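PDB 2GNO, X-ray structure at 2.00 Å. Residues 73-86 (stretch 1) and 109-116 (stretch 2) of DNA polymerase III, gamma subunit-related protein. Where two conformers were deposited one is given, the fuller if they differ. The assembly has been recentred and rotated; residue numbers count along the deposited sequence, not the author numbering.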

# COMPACT_ATOMS: atom_id res chain seq x y z
N PHE A 73 20.41 -15.74 3.95
CA PHE A 73 20.91 -14.52 3.31
C PHE A 73 21.84 -13.76 4.26
O PHE A 73 22.92 -13.33 3.83
N LEU A 74 21.45 -13.62 5.52
CA LEU A 74 22.30 -12.92 6.50
C LEU A 74 23.61 -13.64 6.88
O LEU A 74 24.50 -13.00 7.42
N ASN A 75 23.74 -14.93 6.62
CA ASN A 75 24.99 -15.65 6.95
C ASN A 75 26.25 -15.33 6.12
O ASN A 75 27.35 -15.74 6.51
N TYR A 76 26.07 -14.61 5.01
CA TYR A 76 27.15 -14.20 4.10
C TYR A 76 27.36 -12.69 4.14
O TYR A 76 26.43 -11.93 4.43
N SER A 77 28.59 -12.25 3.85
CA SER A 77 28.91 -10.83 3.81
C SER A 77 28.40 -10.13 2.55
O SER A 77 28.12 -10.79 1.54
N PRO A 78 28.23 -8.80 2.62
CA PRO A 78 27.84 -8.06 1.43
C PRO A 78 29.01 -8.00 0.44
O PRO A 78 30.17 -8.05 0.87
N GLU A 79 28.70 -7.92 -0.86
CA GLU A 79 29.72 -7.86 -1.90
C GLU A 79 30.30 -6.46 -2.08
O GLU A 79 31.51 -6.27 -1.96
N LEU A 80 29.42 -5.51 -2.36
CA LEU A 80 29.78 -4.10 -2.61
C LEU A 80 29.57 -3.21 -1.41
O LEU A 80 30.39 -2.31 -1.14
N TYR A 81 28.44 -3.39 -0.73
CA TYR A 81 28.13 -2.59 0.42
C TYR A 81 28.95 -2.92 1.67
O TYR A 81 29.53 -3.99 1.78
N THR A 82 29.00 -1.96 2.60
CA THR A 82 29.68 -2.13 3.90
C THR A 82 28.78 -3.07 4.72
O THR A 82 29.26 -3.99 5.38
N ARG A 83 27.46 -2.82 4.66
CA ARG A 83 26.46 -3.61 5.35
C ARG A 83 25.49 -4.34 4.40
O ARG A 83 25.29 -3.94 3.25
N LYS A 84 24.90 -5.42 4.89
CA LYS A 84 23.89 -6.22 4.18
C LYS A 84 22.53 -5.79 4.79
O LYS A 84 22.43 -5.63 6.00
N TYR A 85 21.51 -5.66 3.95
CA TYR A 85 20.20 -5.19 4.39
C TYR A 85 19.07 -6.15 4.09
O TYR A 85 19.07 -6.77 3.05
N VAL A 86 18.13 -6.30 5.03
CA VAL A 86 16.96 -7.12 4.82
C VAL A 86 15.75 -6.23 5.06
O VAL A 86 15.66 -5.63 6.12
N PRO A 109 21.90 -9.46 15.30
CA PRO A 109 22.15 -9.70 13.90
C PRO A 109 23.64 -9.64 13.64
O PRO A 109 24.38 -9.11 14.48
N PRO A 110 24.11 -10.24 12.53
CA PRO A 110 25.53 -10.16 12.23
C PRO A 110 26.01 -8.70 12.26
O PRO A 110 25.23 -7.81 11.92
N GLU A 111 27.24 -8.47 12.71
CA GLU A 111 27.84 -7.12 12.79
C GLU A 111 27.62 -6.27 11.53
O GLU A 111 27.38 -5.07 11.62
N TYR A 112 27.67 -6.92 10.37
CA TYR A 112 27.48 -6.31 9.06
C TYR A 112 26.00 -6.24 8.60
O TYR A 112 25.75 -5.78 7.51
N ALA A 113 25.03 -6.65 9.43
CA ALA A 113 23.61 -6.65 9.05
C ALA A 113 22.71 -5.51 9.55
O ALA A 113 22.85 -5.02 10.66
N VAL A 114 21.77 -5.12 8.72
CA VAL A 114 20.77 -4.12 9.07
C VAL A 114 19.45 -4.76 8.69
O VAL A 114 19.27 -5.08 7.53
N ILE A 115 18.57 -4.99 9.65
CA ILE A 115 17.27 -5.57 9.35
C ILE A 115 16.29 -4.42 9.45
O ILE A 115 16.25 -3.74 10.48
N VAL A 116 15.56 -4.17 8.36
CA VAL A 116 14.60 -3.07 8.28
C VAL A 116 13.19 -3.63 8.13
O VAL A 116 12.78 -4.01 7.06

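The side chains are arranged on a parallel pairing of strands 84-86 and 113-116, whose axes approach to 4.7 Å with their N-to-C directions 19° apart. Four backbone hydrogen bonds fix the register: Lys84 N to Tyr112 O (2.8 Å), Val114 N to Lys84 O (2.8 Å), Val86 N to Val114 O (3.0 Å) and Val116 N to Val86 O (2.7 Å). N-H...O angles of 149° to 171° support each assignment. The bridged pairs Lys84-Ala113 and Val86-Ile115 place their side chains on one face of the sheet, and Tyr85-Val114 on the other.

Apolar packing differs between these faces. On the Lys84, Ala113, Val86 and Ile115 side, Leu74 (chi1 m, chi2 t) packs against this side: its CD2 lies 3.7 Å from Ala113 CB, and its CD1 lies 3.9 Å from CD1 of Ile115 (m, t). Its CB also comes within 4.3 Å of Pro110 CG, so one leucine spans the turn and the strand that follows it. On the other face, CD2 of Tyr85 (chi1 m, chi2 79°) approaches CB of Val114 (t) at 3.6 Å, obliquely to the ring. Arg83 (m, t, t, chi4 81°) adds its aliphatic portion here, with CD 3.6 Å from Val114 CG2.

Tyr112 has the largest area covered by the opposing stretch, 137 Å². Its CA-to-CB bond points sideways, but with chi1 p (57°) and chi2 77° the ring reaches across to stretch 1. Ser77 CA sits 4.3 Å from the centroid of the Tyr112 ring and 16° off its normal, the geometry of a CH-pi contact over the face. Pro78 CD packs 3.9 Å from Tyr112 CD1.

The polar contacts anchor the ends of long side chains. Tyr112 OH donates to Leu74 O at 2.8 Å, tying the phenol to the backbone of stretch 1 at Leu74. Lys84 (t, t, m, t) starts on the Ala113 face, but its end leads away from stretch 2; there NZ donates to Phe73 O (2.7 Å) and Tyr76 O (2.9 Å), bracing the loop within stretch 1.

One water joins the stretches beside the type I turn from Pro110 to Ala113. It donates to Glu111 O (2.8 Å from the water O) and Ala113 O (3.0 Å from the water O), and accepts a weak hydrogen bond from Arg83 NE (3.0 Å from the water O). Arg83 NH2 is satisfied elsewhere in the structure.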

# COMPACT_ATOMS: atom_id res chain seq x y z
CB PHE A 73 19.72 -13.65 2.86
CG PHE A 73 20.11 -12.33 2.22
CD1 PHE A 73 20.47 -12.26 0.88
CD2 PHE A 73 20.06 -11.15 2.95
CE1 PHE A 73 20.81 -11.05 0.29
CE2 PHE A 73 20.39 -9.95 2.37
CZ PHE A 73 20.78 -9.91 1.04
CB LEU A 74 21.52 -12.57 7.78
CG LEU A 74 20.41 -11.54 7.70
CD1 LEU A 74 19.70 -11.48 9.04
CD2 LEU A 74 20.95 -10.18 7.28
CB ASN A 75 24.77 -17.18 7.02
CG ASN A 75 23.92 -17.60 8.21
OD1 ASN A 75 23.84 -16.89 9.22
ND2 ASN A 75 23.30 -18.77 8.11
CB TYR A 76 26.79 -14.59 2.67
CG TYR A 76 26.62 -16.08 2.45
CD1 TYR A 76 25.38 -16.69 2.62
CD2 TYR A 76 27.70 -16.87 2.06
CE1 TYR A 76 25.22 -18.06 2.42
CE2 TYR A 76 27.55 -18.24 1.86
CZ TYR A 76 26.31 -18.83 2.04
OH TYR A 76 26.17 -20.18 1.83
CB SER A 77 30.44 -10.64 3.84
OG SER A 77 31.00 -11.16 5.02
CB PRO A 78 27.57 -6.66 1.97
CG PRO A 78 28.42 -6.58 3.19
CD PRO A 78 28.30 -7.91 3.80
CB GLU A 79 29.15 -8.32 -3.25
CG GLU A 79 28.68 -9.77 -3.27
CD GLU A 79 28.23 -10.24 -4.67
OE1 GLU A 79 28.37 -9.48 -5.66
OE2 GLU A 79 27.75 -11.39 -4.76
CB LEU A 80 28.90 -3.55 -3.73
CG LEU A 80 28.97 -4.25 -5.08
CD1 LEU A 80 27.90 -3.72 -6.02
CD2 LEU A 80 30.34 -4.10 -5.69
CB TYR A 81 26.64 -2.71 0.81
CG TYR A 81 25.55 -2.06 -0.04
CD1 TYR A 81 25.81 -1.00 -0.90
CD2 TYR A 81 24.20 -2.30 0.28
CE1 TYR A 81 24.78 -0.35 -1.57
CE2 TYR A 81 23.18 -1.62 -0.37
CZ TYR A 81 23.48 -0.66 -1.29
OH TYR A 81 22.47 0.01 -1.93
CB THR A 82 29.88 -0.78 4.62
OG1 THR A 82 30.73 0.05 3.83
CG2 THR A 82 30.51 -0.94 5.98
CB ARG A 83 25.66 -2.73 6.32
CG ARG A 83 26.52 -2.21 7.46
CD ARG A 83 25.79 -1.28 8.41
NE ARG A 83 26.65 -0.95 9.56
CZ ARG A 83 27.61 -0.02 9.57
NH1 ARG A 83 27.90 0.72 8.50
NH2 ARG A 83 28.32 0.15 10.69
CB LYS A 84 24.16 -7.70 4.35
CG LYS A 84 23.07 -8.58 3.87
CD LYS A 84 23.49 -10.03 3.75
CE LYS A 84 24.29 -10.29 2.52
NZ LYS A 84 24.45 -11.75 2.26
CB TYR A 85 19.88 -3.87 3.69
CG TYR A 85 20.85 -2.76 3.99
CD1 TYR A 85 22.09 -2.71 3.35
CD2 TYR A 85 20.53 -1.74 4.87
CE1 TYR A 85 23.00 -1.72 3.63
CE2 TYR A 85 21.44 -0.74 5.18
CZ TYR A 85 22.68 -0.74 4.55
OH TYR A 85 23.61 0.24 4.76
CB VAL A 86 16.88 -8.35 5.76
CG1 VAL A 86 15.54 -9.07 5.60
CG2 VAL A 86 18.02 -9.29 5.51
CB PRO A 109 21.44 -8.52 13.19
CG PRO A 109 20.80 -7.71 14.24
CD PRO A 109 21.38 -8.10 15.55
CB PRO A 110 25.61 -10.73 10.81
CG PRO A 110 24.46 -11.68 10.74
CD PRO A 110 23.38 -11.06 11.54
CB GLU A 111 29.35 -7.15 13.17
CG GLU A 111 30.34 -7.94 12.26
CD GLU A 111 30.29 -9.49 12.37
OE1 GLU A 111 29.54 -10.02 13.22
OE2 GLU A 111 31.01 -10.16 11.60
CB TYR A 112 28.32 -7.05 8.00
CG TYR A 112 28.03 -8.55 7.90
CD1 TYR A 112 26.87 -9.03 7.26
CD2 TYR A 112 28.90 -9.48 8.45
CE1 TYR A 112 26.60 -10.40 7.19
CE2 TYR A 112 28.64 -10.84 8.38
CZ TYR A 112 27.49 -11.29 7.75
OH TYR A 112 27.25 -12.64 7.69
CB ALA A 113 23.00 -7.96 9.47
CB VAL A 114 20.94 -2.81 8.33
CG1 VAL A 114 19.83 -1.82 8.74
CG2 VAL A 114 22.33 -2.23 8.60
CB ILE A 115 16.88 -6.71 10.30
CG1 ILE A 115 17.95 -7.82 10.26
CG2 ILE A 115 15.50 -7.24 9.92
CD1 ILE A 115 17.72 -8.98 11.26
CB VAL A 116 14.90 -2.15 7.08
CG1 VAL A 116 14.06 -0.84 7.18
CG2 VAL A 116 16.39 -1.80 7.05
O HOH W 1 25.35 -3.33 10.92